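Local structure of putative pectin lyase (Geobacillus virus E2, 7CHU) at residues 345-353 and 367-378; 482-493 and 497-508. The protein is a tailspike protein of a thermophilic bacteriophage that probably recognises, and may cleave, polysaccharide on the surface of its host cell. All coordinates share one frame; numbering follows the deposited sequence.

Contact 1: residues 345-353 and 367-378; sequences NCTGYFVNL and GQYFGSGLAPFN
F350 and F370 form the aromatic centre of this contact, an offset edge-to-face pair with ring centroids 5.7 Å apart and planes at 69°. F370 turns its edge, with CD2 nearest, toward the face of F350, and its CB lies over that face in a CH-pi contact, 4.1 Å from the centroid. The first torsion of F370 sets CG between the backbone N and the carbonyl carbon (chi1 44°), which carries the ring off to one side while CB stays on F350. P376 CB comes up obliquely to F350 CD2, at 3.6 Å. Y349 is sandwiched instead: L374 CD1 lies over one face, N378 CB over the other, 3.8 Å from the centroid, and A375 O comes to the ring edge.

Backbone bonds join the segments from N345 to V351. N345 N and C346 N donate to the carbonyls of Q368 and Y369, G371 N reaches G348 O, and V351 N donates to P376 O at 3.0 Å. T347 O takes a CA-H...O contact from G371 CA.

The N378 amide stands in for a backbone peptide, pairing with both N and O of L353. Its OD1 accepts from L353 N at 3.0 Å, the donor standing above the carbonyl plane. Its ND2 donates a hydrogen bond to L353 O at 2.9 Å, again from above the carbonyl plane, while L353 O lies close to the amide plane of N378. Two bonds to one residue fix the rotation of the amide.

The parallel pairing of strand 342-346 with 366-368 is consistent with the right-handed parallel beta-helix of pectate lyase-like proteins. Strand 342-346 lies between 320-324 and 366-368, strand 351-353 pairs with 329-331, and F350 also meets the ring of F343.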
loop_
_atom_site.group_PDB
_atom_site.type_symbol
_atom_site.label_atom_id
_atom_site.label_comp_id
_atom_site.label_asym_id
_atom_site.label_seq_id
_atom_site.Cartn_x
_atom_site.Cartn_y
_atom_site.Cartn_z
ATOM N N ASN A 345 4.542 1.454 -22.895
ATOM C CA ASN A 345 4.037 1.314 -24.258
ATOM C C ASN A 345 2.634 1.873 -24.438
ATOM O O ASN A 345 1.647 1.145 -24.301
ATOM C CB ASN A 345 4.067 -0.141 -24.728
ATOM C CG ASN A 345 4.258 -0.249 -26.220
ATOM O OD1 ASN A 345 4.871 0.624 -26.833
ATOM N ND2 ASN A 345 3.722 -1.300 -26.820
ATOM N N CYS A 346 2.537 3.158 -24.791
ATOM C CA CYS A 346 1.267 3.742 -25.193
ATOM C C CYS A 346 1.468 4.629 -26.423
ATOM O O CYS A 346 2.591 4.984 -26.791
ATOM C CB CYS A 346 0.644 4.550 -24.065
ATOM S SG CYS A 346 1.648 6.023 -23.616
ATOM N N THR A 347 0.362 4.966 -27.068
ATOM C CA THR A 347 0.406 5.790 -28.267
ATOM C C THR A 347 0.349 7.282 -27.950
ATOM O O THR A 347 0.749 8.085 -28.790
ATOM C CB THR A 347 -0.743 5.403 -29.214
ATOM O OG1 THR A 347 -1.997 5.734 -28.616
ATOM C CG2 THR A 347 -0.748 3.920 -29.486
ATOM N N GLY A 348 -0.105 7.670 -26.753
ATOM C CA GLY A 348 -0.119 9.067 -26.347
ATOM C C GLY A 348 0.907 9.399 -25.282
ATOM O O GLY A 348 2.011 8.847 -25.281
ATOM N N TYR A 349 0.560 10.298 -24.365
ATOM C CA TYR A 349 1.373 10.562 -23.190
ATOM C C TYR A 349 1.108 9.510 -22.117
ATOM O O TYR A 349 0.038 8.897 -22.079
ATOM C CB TYR A 349 1.057 11.937 -22.618
ATOM C CG TYR A 349 1.215 13.050 -23.616
ATOM C CD1 TYR A 349 2.460 13.613 -23.843
ATOM C CD2 TYR A 349 0.108 13.562 -24.319
ATOM C CE1 TYR A 349 2.625 14.662 -24.743
ATOM C CE2 TYR A 349 0.258 14.617 -25.234
ATOM C CZ TYR A 349 1.523 15.148 -25.440
ATOM O OH TYR A 349 1.707 16.182 -26.330
ATOM N N PHE A 350 2.098 9.319 -21.230
ATOM C CA PHE A 350 1.831 8.565 -20.011
ATOM C C PHE A 350 0.753 9.272 -19.205
ATOM O O PHE A 350 -0.214 8.645 -18.763
ATOM C CB PHE A 350 3.087 8.395 -19.149
ATOM C CG PHE A 350 4.193 7.596 -19.807
ATOM C CD1 PHE A 350 3.927 6.730 -20.859
ATOM C CD2 PHE A 350 5.507 7.725 -19.357
ATOM C CE1 PHE A 350 4.950 6.014 -21.460
ATOM C CE2 PHE A 350 6.540 7.004 -19.941
ATOM C CZ PHE A 350 6.265 6.149 -20.999
ATOM N N VAL A 351 0.909 10.588 -19.018
ATOM C CA VAL A 351 -0.021 11.427 -18.257
ATOM C C VAL A 351 -0.299 12.674 -19.089
ATOM O O VAL A 351 0.611 13.474 -19.344
ATOM C CB VAL A 351 0.524 11.825 -16.871
ATOM C CG1 VAL A 351 -0.457 12.709 -16.131
ATOM C CG2 VAL A 351 0.855 10.578 -15.984
ATOM N N ASN A 352 -1.550 12.837 -19.513
ATOM C CA ASN A 352 -1.979 13.955 -20.346
ATOM C C ASN A 352 -2.798 14.879 -19.453
ATOM O O ASN A 352 -3.946 14.576 -19.130
ATOM C CB ASN A 352 -2.782 13.455 -21.541
ATOM C CG ASN A 352 -3.064 14.556 -22.567
ATOM O OD1 ASN A 352 -2.714 15.717 -22.349
ATOM N ND2 ASN A 352 -3.699 14.185 -23.683
ATOM N N LEU A 353 -2.195 15.984 -19.026
ATOM C CA LEU A 353 -2.874 16.972 -18.193
ATOM C C LEU A 353 -3.630 17.912 -19.137
ATOM O O LEU A 353 -3.050 18.845 -19.705
ATOM C CB LEU A 353 -1.865 17.691 -17.303
ATOM C CG LEU A 353 -0.968 16.754 -16.448
ATOM C CD1 LEU A 353 0.128 17.483 -15.712
ATOM C CD2 LEU A 353 -1.803 15.920 -15.447
ATOM N N GLY A 367 9.214 4.736 -16.780
ATOM C CA GLY A 367 8.553 4.032 -17.854
ATOM C C GLY A 367 9.263 4.215 -19.176
ATOM O O GLY A 367 10.273 4.897 -19.270
ATOM N N GLN A 368 8.692 3.594 -20.206
ATOM C CA GLN A 368 9.331 3.597 -21.507
ATOM C C GLN A 368 8.274 3.487 -22.591
ATOM O O GLN A 368 7.240 2.838 -22.403
ATOM C CB GLN A 368 10.350 2.445 -21.621
ATOM C CG GLN A 368 11.345 2.651 -22.775
ATOM C CD GLN A 368 12.360 1.526 -22.862
ATOM O OE1 GLN A 368 12.283 0.541 -22.118
ATOM N NE2 GLN A 368 13.310 1.659 -23.781
ATOM N N TYR A 369 8.543 4.143 -23.725
ATOM C CA TYR A 369 7.779 4.017 -24.967
ATOM C C TYR A 369 6.446 4.752 -24.891
ATOM O O TYR A 369 5.376 4.152 -25.042
ATOM C CB TYR A 369 7.554 2.547 -25.349
ATOM C CG TYR A 369 8.836 1.821 -25.685
ATOM C CD1 TYR A 369 9.779 2.387 -26.571
ATOM C CD2 TYR A 369 9.127 0.587 -25.111
ATOM C CE1 TYR A 369 10.981 1.732 -26.868
ATOM C CE2 TYR A 369 10.310 -0.072 -25.415
ATOM C CZ TYR A 369 11.227 0.503 -26.290
ATOM O OH TYR A 369 12.398 -0.165 -26.561
ATOM N N PHE A 370 6.505 6.048 -24.631
ATOM C CA PHE A 370 5.386 6.929 -24.920
ATOM C C PHE A 370 5.237 7.061 -26.441
ATOM O O PHE A 370 6.024 6.516 -27.227
ATOM C CB PHE A 370 5.605 8.288 -24.247
ATOM C CG PHE A 370 7.002 8.809 -24.401
ATOM C CD1 PHE A 370 7.384 9.452 -25.571
ATOM C CD2 PHE A 370 7.946 8.622 -23.400
ATOM C CE1 PHE A 370 8.675 9.918 -25.728
ATOM C CE2 PHE A 370 9.245 9.074 -23.555
ATOM C CZ PHE A 370 9.604 9.740 -24.723
ATOM N N GLY A 371 4.219 7.802 -26.866
ATOM C CA GLY A 371 3.918 7.872 -28.281
ATOM C C GLY A 371 5.006 8.583 -29.068
ATOM O O GLY A 371 5.688 9.479 -28.566
ATOM N N SER A 372 5.144 8.173 -30.329
ATOM C CA SER A 372 6.134 8.732 -31.246
ATOM C C SER A 372 6.091 10.260 -31.281
ATOM O O SER A 372 5.057 10.862 -31.598
ATOM C CB SER A 372 5.890 8.170 -32.652
ATOM O OG SER A 372 6.726 8.791 -33.612
ATOM N N GLY A 373 7.234 10.882 -30.971
ATOM C CA GLY A 373 7.371 12.333 -30.968
ATOM C C GLY A 373 6.692 13.059 -29.823
ATOM O O GLY A 373 6.622 14.293 -29.844
ATOM N N LEU A 374 6.183 12.336 -28.821
ATOM C CA LEU A 374 5.557 12.981 -27.676
ATOM C C LEU A 374 6.506 12.906 -26.487
ATOM O O LEU A 374 7.724 13.010 -26.658
ATOM C CB LEU A 374 4.206 12.321 -27.372
ATOM C CG LEU A 374 3.216 12.197 -28.547
ATOM C CD1 LEU A 374 1.927 11.561 -28.066
ATOM C CD2 LEU A 374 2.929 13.539 -29.256
ATOM N N ALA A 375 5.980 12.677 -25.286
ATOM C CA ALA A 375 6.816 12.666 -24.094
ATOM C C ALA A 375 6.054 11.932 -23.004
ATOM O O ALA A 375 4.888 11.563 -23.205
ATOM C CB ALA A 375 7.180 14.096 -23.654
ATOM N N PRO A 376 6.684 11.691 -21.840
ATOM C CA PRO A 376 5.927 11.106 -20.716
ATOM C C PRO A 376 4.705 11.926 -20.329
ATOM O O PRO A 376 3.663 11.347 -20.003
ATOM C CB PRO A 376 6.959 11.055 -19.579
ATOM C CG PRO A 376 8.283 10.952 -20.268
ATOM C CD PRO A 376 8.135 11.760 -21.546
ATOM N N PHE A 377 4.806 13.262 -20.358
ATOM C CA PHE A 377 3.690 14.155 -20.068
ATOM C C PHE A 377 3.743 15.326 -21.039
ATOM O O PHE A 377 4.771 15.584 -21.684
ATOM C CB PHE A 377 3.737 14.661 -18.620
ATOM C CG PHE A 377 5.098 15.135 -18.195
ATOM C CD1 PHE A 377 5.491 16.456 -18.436
ATOM C CD2 PHE A 377 5.994 14.267 -17.577
ATOM C CE1 PHE A 377 6.737 16.910 -18.046
ATOM C CE2 PHE A 377 7.257 14.709 -17.191
ATOM C CZ PHE A 377 7.632 16.029 -17.439
ATOM N N ASN A 378 2.613 16.028 -21.152
ATOM C CA ASN A 378 2.495 17.142 -22.086
ATOM C C ASN A 378 2.983 18.426 -21.419
ATOM O O ASN A 378 3.289 18.455 -20.226
ATOM C CB ASN A 378 1.037 17.297 -22.545
ATOM C CG ASN A 378 0.107 17.609 -21.387
ATOM O OD1 ASN A 378 0.260 17.044 -20.306
ATOM N ND2 ASN A 378 -0.836 18.524 -21.593
#

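Contact 2: residues 482-493 and 497-508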
loop_
_atom_site.group_PDB
_atom_site.type_symbol
_atom_site.label_atom_id
_atom_site.label_comp_id
_atom_site.label_asym_id
_atom_site.label_seq_id
_atom_site.Cartn_x
_atom_site.Cartn_y
_atom_site.Cartn_z
ATOM N N PHE A 482 28.825 48.071 -17.426
ATOM C CA PHE A 482 28.841 48.488 -16.025
ATOM C C PHE A 482 27.661 49.390 -15.685
ATOM O O PHE A 482 27.261 50.246 -16.482
ATOM C CB PHE A 482 30.130 49.249 -15.687
ATOM C CG PHE A 482 31.391 48.421 -15.785
ATOM C CD1 PHE A 482 32.078 48.318 -16.998
ATOM C CD2 PHE A 482 31.915 47.802 -14.673
ATOM C CE1 PHE A 482 33.251 47.583 -17.095
ATOM C CE2 PHE A 482 33.086 47.055 -14.760
ATOM C CZ PHE A 482 33.751 46.946 -15.974
ATOM N N THR A 483 27.133 49.219 -14.468
ATOM C CA THR A 483 26.259 50.200 -13.842
ATOM C C THR A 483 27.091 51.094 -12.943
ATOM O O THR A 483 27.840 50.573 -12.103
ATOM C CB THR A 483 25.176 49.503 -13.017
ATOM O OG1 THR A 483 24.332 48.739 -13.888
ATOM C CG2 THR A 483 24.332 50.544 -12.272
ATOM N N PRO A 484 27.024 52.420 -13.090
ATOM C CA PRO A 484 27.913 53.292 -12.301
ATOM C C PRO A 484 27.668 53.154 -10.799
ATOM O O PRO A 484 26.528 53.114 -10.342
ATOM C CB PRO A 484 27.570 54.708 -12.807
ATOM C CG PRO A 484 27.041 54.490 -14.235
ATOM C CD PRO A 484 26.277 53.166 -14.131
ATOM N N VAL A 485 28.760 53.123 -10.029
ATOM C CA VAL A 485 28.731 53.066 -8.569
ATOM C C VAL A 485 29.674 54.131 -8.025
ATOM O O VAL A 485 30.516 54.670 -8.741
ATOM C CB VAL A 485 29.142 51.683 -8.007
ATOM C CG1 VAL A 485 28.180 50.597 -8.476
ATOM C CG2 VAL A 485 30.596 51.353 -8.423
ATOM N N THR A 486 29.574 54.371 -6.721
ATOM C CA THR A 486 30.454 55.324 -6.063
ATOM C C THR A 486 31.838 54.721 -5.865
ATOM O O THR A 486 31.988 53.513 -5.641
ATOM C CB THR A 486 29.893 55.724 -4.700
ATOM O OG1 THR A 486 30.007 54.609 -3.798
ATOM C CG2 THR A 486 28.425 56.153 -4.819
ATOM N N ALA A 487 32.852 55.591 -5.907
ATOM C CA ALA A 487 34.228 55.140 -5.737
ATOM C C ALA A 487 34.463 54.575 -4.339
ATOM O O ALA A 487 35.159 53.559 -4.184
ATOM C CB ALA A 487 35.199 56.288 -6.016
ATOM N N SER A 488 33.877 55.208 -3.311
ATOM C CA SER A 488 34.095 54.743 -1.940
ATOM C C SER A 488 33.526 53.354 -1.694
ATOM O O SER A 488 33.921 52.699 -0.721
ATOM C CB SER A 488 33.500 55.727 -0.932
ATOM O OG SER A 488 32.125 55.941 -1.196
ATOM N N SER A 489 32.618 52.875 -2.542
ATOM C CA SER A 489 32.078 51.535 -2.316
ATOM C C SER A 489 32.995 50.432 -2.830
ATOM O O SER A 489 32.716 49.255 -2.587
ATOM C CB SER A 489 30.692 51.389 -2.964
ATOM O OG SER A 489 30.759 51.246 -4.386
ATOM N N THR A 490 34.068 50.779 -3.536
ATOM C CA THR A 490 34.895 49.793 -4.210
ATOM C C THR A 490 35.951 49.231 -3.259
ATOM O O THR A 490 36.519 49.948 -2.429
ATOM C CB THR A 490 35.554 50.416 -5.449
ATOM O OG1 THR A 490 36.347 51.536 -5.049
ATOM C CG2 THR A 490 34.498 50.935 -6.398
ATOM N N LEU A 491 36.185 47.933 -3.373
ATOM C CA LEU A 491 37.317 47.267 -2.761
ATOM C C LEU A 491 38.572 47.497 -3.601
ATOM O O LEU A 491 38.497 47.901 -4.758
ATOM C CB LEU A 491 37.046 45.769 -2.653
ATOM C CG LEU A 491 35.786 45.361 -1.887
ATOM C CD1 LEU A 491 35.593 43.873 -2.044
ATOM C CD2 LEU A 491 35.911 45.761 -0.443
ATOM N N ASN A 492 39.734 47.213 -3.012
ATOM C CA ASN A 492 40.981 47.219 -3.767
ATOM C C ASN A 492 40.907 46.275 -4.965
ATOM O O ASN A 492 40.221 45.246 -4.934
ATOM C CB ASN A 492 42.143 46.829 -2.871
ATOM C CG ASN A 492 42.513 47.930 -1.919
ATOM O OD1 ASN A 492 41.863 48.977 -1.892
ATOM N ND2 ASN A 492 43.551 47.710 -1.130
ATOM N N ASN A 493 41.598 46.664 -6.044
ATOM C CA ASN A 493 41.689 45.870 -7.277
ATOM C C ASN A 493 40.340 45.779 -7.985
ATOM O O ASN A 493 39.996 44.758 -8.583
ATOM C CB ASN A 493 42.283 44.484 -7.012
ATOM C CG ASN A 493 43.741 44.558 -6.526
ATOM O OD1 ASN A 493 44.582 45.204 -7.142
ATOM N ND2 ASN A 493 44.026 43.911 -5.429
ATOM N N VAL A 497 32.741 51.789 -13.311
ATOM C CA VAL A 497 32.437 53.132 -13.792
ATOM C C VAL A 497 31.963 53.976 -12.607
ATOM O O VAL A 497 30.990 53.625 -11.924
ATOM C CB VAL A 497 31.385 53.101 -14.905
ATOM C CG1 VAL A 497 30.997 54.525 -15.302
ATOM C CG2 VAL A 497 31.912 52.346 -16.112
ATOM N N ASP A 498 32.658 55.083 -12.363
ATOM C CA ASP A 498 32.365 55.984 -11.252
ATOM C C ASP A 498 31.105 56.807 -11.536
ATOM O O ASP A 498 31.068 57.575 -12.499
ATOM C CB ASP A 498 33.570 56.900 -11.043
ATOM C CG ASP A 498 33.482 57.736 -9.776
ATOM O OD1 ASP A 498 32.403 57.857 -9.157
ATOM O OD2 ASP A 498 34.513 58.299 -9.393
ATOM N N SER A 499 30.103 56.712 -10.654
ATOM C CA SER A 499 28.870 57.465 -10.864
ATOM C C SER A 499 29.060 58.965 -10.675
ATOM O O SER A 499 28.187 59.730 -11.086
ATOM C CB SER A 499 27.761 56.956 -9.930
ATOM O OG SER A 499 28.113 57.146 -8.569
ATOM N N ALA A 500 30.178 59.398 -10.089
ATOM C CA ALA A 500 30.460 60.826 -9.969
ATOM C C ALA A 500 30.683 61.473 -11.329
ATOM O O ALA A 500 30.254 62.606 -11.555
ATOM C CB ALA A 500 31.684 61.047 -9.081
ATOM N N ASP A 501 31.368 60.777 -12.250
ATOM C CA ASP A 501 31.711 61.389 -13.527
ATOM C C ASP A 501 31.548 60.443 -14.714
ATOM O O ASP A 501 31.953 60.805 -15.826
ATOM C CB ASP A 501 33.149 61.932 -13.484
ATOM C CG ASP A 501 34.164 60.884 -13.033
ATOM O OD1 ASP A 501 33.848 59.668 -13.075
ATOM O OD2 ASP A 501 35.284 61.278 -12.637
ATOM N N ASN A 502 30.983 59.248 -14.518
ATOM C CA ASN A 502 30.717 58.303 -15.611
ATOM C C ASN A 502 31.994 57.909 -16.359
ATOM O O ASN A 502 31.970 57.631 -17.556
ATOM C CB ASN A 502 29.676 58.858 -16.588
ATOM C CG ASN A 502 28.323 59.044 -15.944
ATOM O OD1 ASN A 502 27.836 58.175 -15.205
ATOM N ND2 ASN A 502 27.702 60.187 -16.211
ATOM N N LYS A 503 33.114 57.853 -15.651
ATOM C CA LYS A 503 34.371 57.412 -16.229
ATOM C C LYS A 503 34.733 56.010 -15.744
ATOM O O LYS A 503 34.464 55.648 -14.587
ATOM C CB LYS A 503 35.486 58.389 -15.872
ATOM C CG LYS A 503 35.350 59.703 -16.616
ATOM C CD LYS A 503 36.469 60.650 -16.274
ATOM C CE LYS A 503 36.332 61.947 -17.064
ATOM N NZ LYS A 503 37.431 62.854 -16.656
ATOM N N LEU A 504 35.332 55.225 -16.643
ATOM C CA LEU A 504 35.893 53.930 -16.273
ATOM C C LEU A 504 37.119 54.149 -15.399
ATOM O O LEU A 504 38.047 54.858 -15.797
ATOM C CB LEU A 504 36.272 53.130 -17.516
ATOM C CG LEU A 504 36.894 51.763 -17.216
ATOM C CD1 LEU A 504 35.848 50.807 -16.628
ATOM C CD2 LEU A 504 37.496 51.155 -18.470
ATOM N N LYS A 505 37.126 53.555 -14.203
ATOM C CA LYS A 505 38.205 53.764 -13.248
ATOM C C LYS A 505 38.607 52.423 -12.660
ATOM O O LYS A 505 37.906 51.418 -12.809
ATOM C CB LYS A 505 37.808 54.736 -12.119
ATOM C CG LYS A 505 37.374 56.112 -12.604
ATOM C CD LYS A 505 37.264 57.113 -11.466
ATOM C CE LYS A 505 36.753 58.461 -11.997
ATOM N NZ LYS A 505 36.555 59.449 -10.904
ATOM N N PHE A 506 39.769 52.422 -12.016
ATOM C CA PHE A 506 40.293 51.245 -11.336
ATOM C C PHE A 506 40.828 51.675 -9.978
ATOM O O PHE A 506 41.684 52.566 -9.901
ATOM C CB PHE A 506 41.395 50.591 -12.179
ATOM C CG PHE A 506 41.948 49.310 -11.596
ATOM C CD1 PHE A 506 41.163 48.170 -11.547
ATOM C CD2 PHE A 506 43.268 49.233 -11.162
ATOM C CE1 PHE A 506 41.673 46.981 -11.037
ATOM C CE2 PHE A 506 43.784 48.048 -10.642
ATOM C CZ PHE A 506 42.977 46.917 -10.587
ATOM N N LYS A 507 40.327 51.070 -8.900
ATOM C CA LYS A 507 40.972 51.235 -7.601
ATOM C C LYS A 507 42.008 50.133 -7.461
ATOM O O LYS A 507 41.659 48.948 -7.382
ATOM C CB LYS A 507 39.972 51.189 -6.450
ATOM C CG LYS A 507 40.632 51.215 -5.079
ATOM C CD LYS A 507 39.588 51.165 -3.925
ATOM C CE LYS A 507 38.973 52.538 -3.683
ATOM N NZ LYS A 507 37.971 52.554 -2.568
ATOM N N ASP A 508 43.286 50.509 -7.406
ATOM C CA ASP A 508 44.315 49.486 -7.541
ATOM C C ASP A 508 44.660 48.884 -6.177
ATOM O O ASP A 508 44.019 49.145 -5.153
ATOM C CB ASP A 508 45.539 50.023 -8.299
ATOM C CG ASP A 508 46.279 51.147 -7.563
ATOM O OD1 ASP A 508 46.034 51.345 -6.348
ATOM O OD2 ASP A 508 47.122 51.827 -8.219
HETATM O O HOH W 1 30.526 50.226 -12.145
HETATM O O HOH W 2 32.076 58.238 -6.662
#
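K507 reaches across to the 487-490 turn, its chain extended until a bend at chi3 (-80°) swings the ammonium group up to the backbone. There NZ donates to T490 O at 3.0 Å, tilted from the carbonyl plane, with weaker bonds to T490 OG1 and A487 O. The turn itself is closed by T490 N, which donates to A487 O. Beyond it, F506 sets CE1 obliquely against N493 C, 3.5 Å away. The strands 494-498 and 503-507 form a hairpin of a small antiparallel sheet completed by 513-515, and 482-493 meets the edge strand 494-498 at a single bridge, V485 with D498: V485 N donates to V497 O, and S499 N returns a bond to V485 O at 2.8 Å, from above its carbonyl plane. At this end F482 lays CB against V497 CG2 (3.6 Å), the two side chains crossing, while L504 CD1 sits over a face of its ring. P484 and V497 lie side by side, pointing the same way. K505 NZ bridges D498 and D501. In the trimer, V497 also packs on F506 of the second subunit.

In the fold
From the N terminus the chain passes through a small sheet, helix 60-70 and the successive coils of the beta-helix before contact 1 closes a loop of 13 residues that includes strand 361-363, joining neighbouring coils toward the C-terminal end of the beta-helix. It then continues through the mainly antiparallel strands from 398 to 476. Contact 2 follows, closing a much tighter loop of three residues, all strand, and tying the segment 482-493 to the three-stranded sheet near the C terminus. The two contacts are in series, neither nested nor crossed. Their centres lie 55 Å apart and their nearest atoms about 37 Å, yet both touch the second subunit of the trimer, and contact 2 also meets the third.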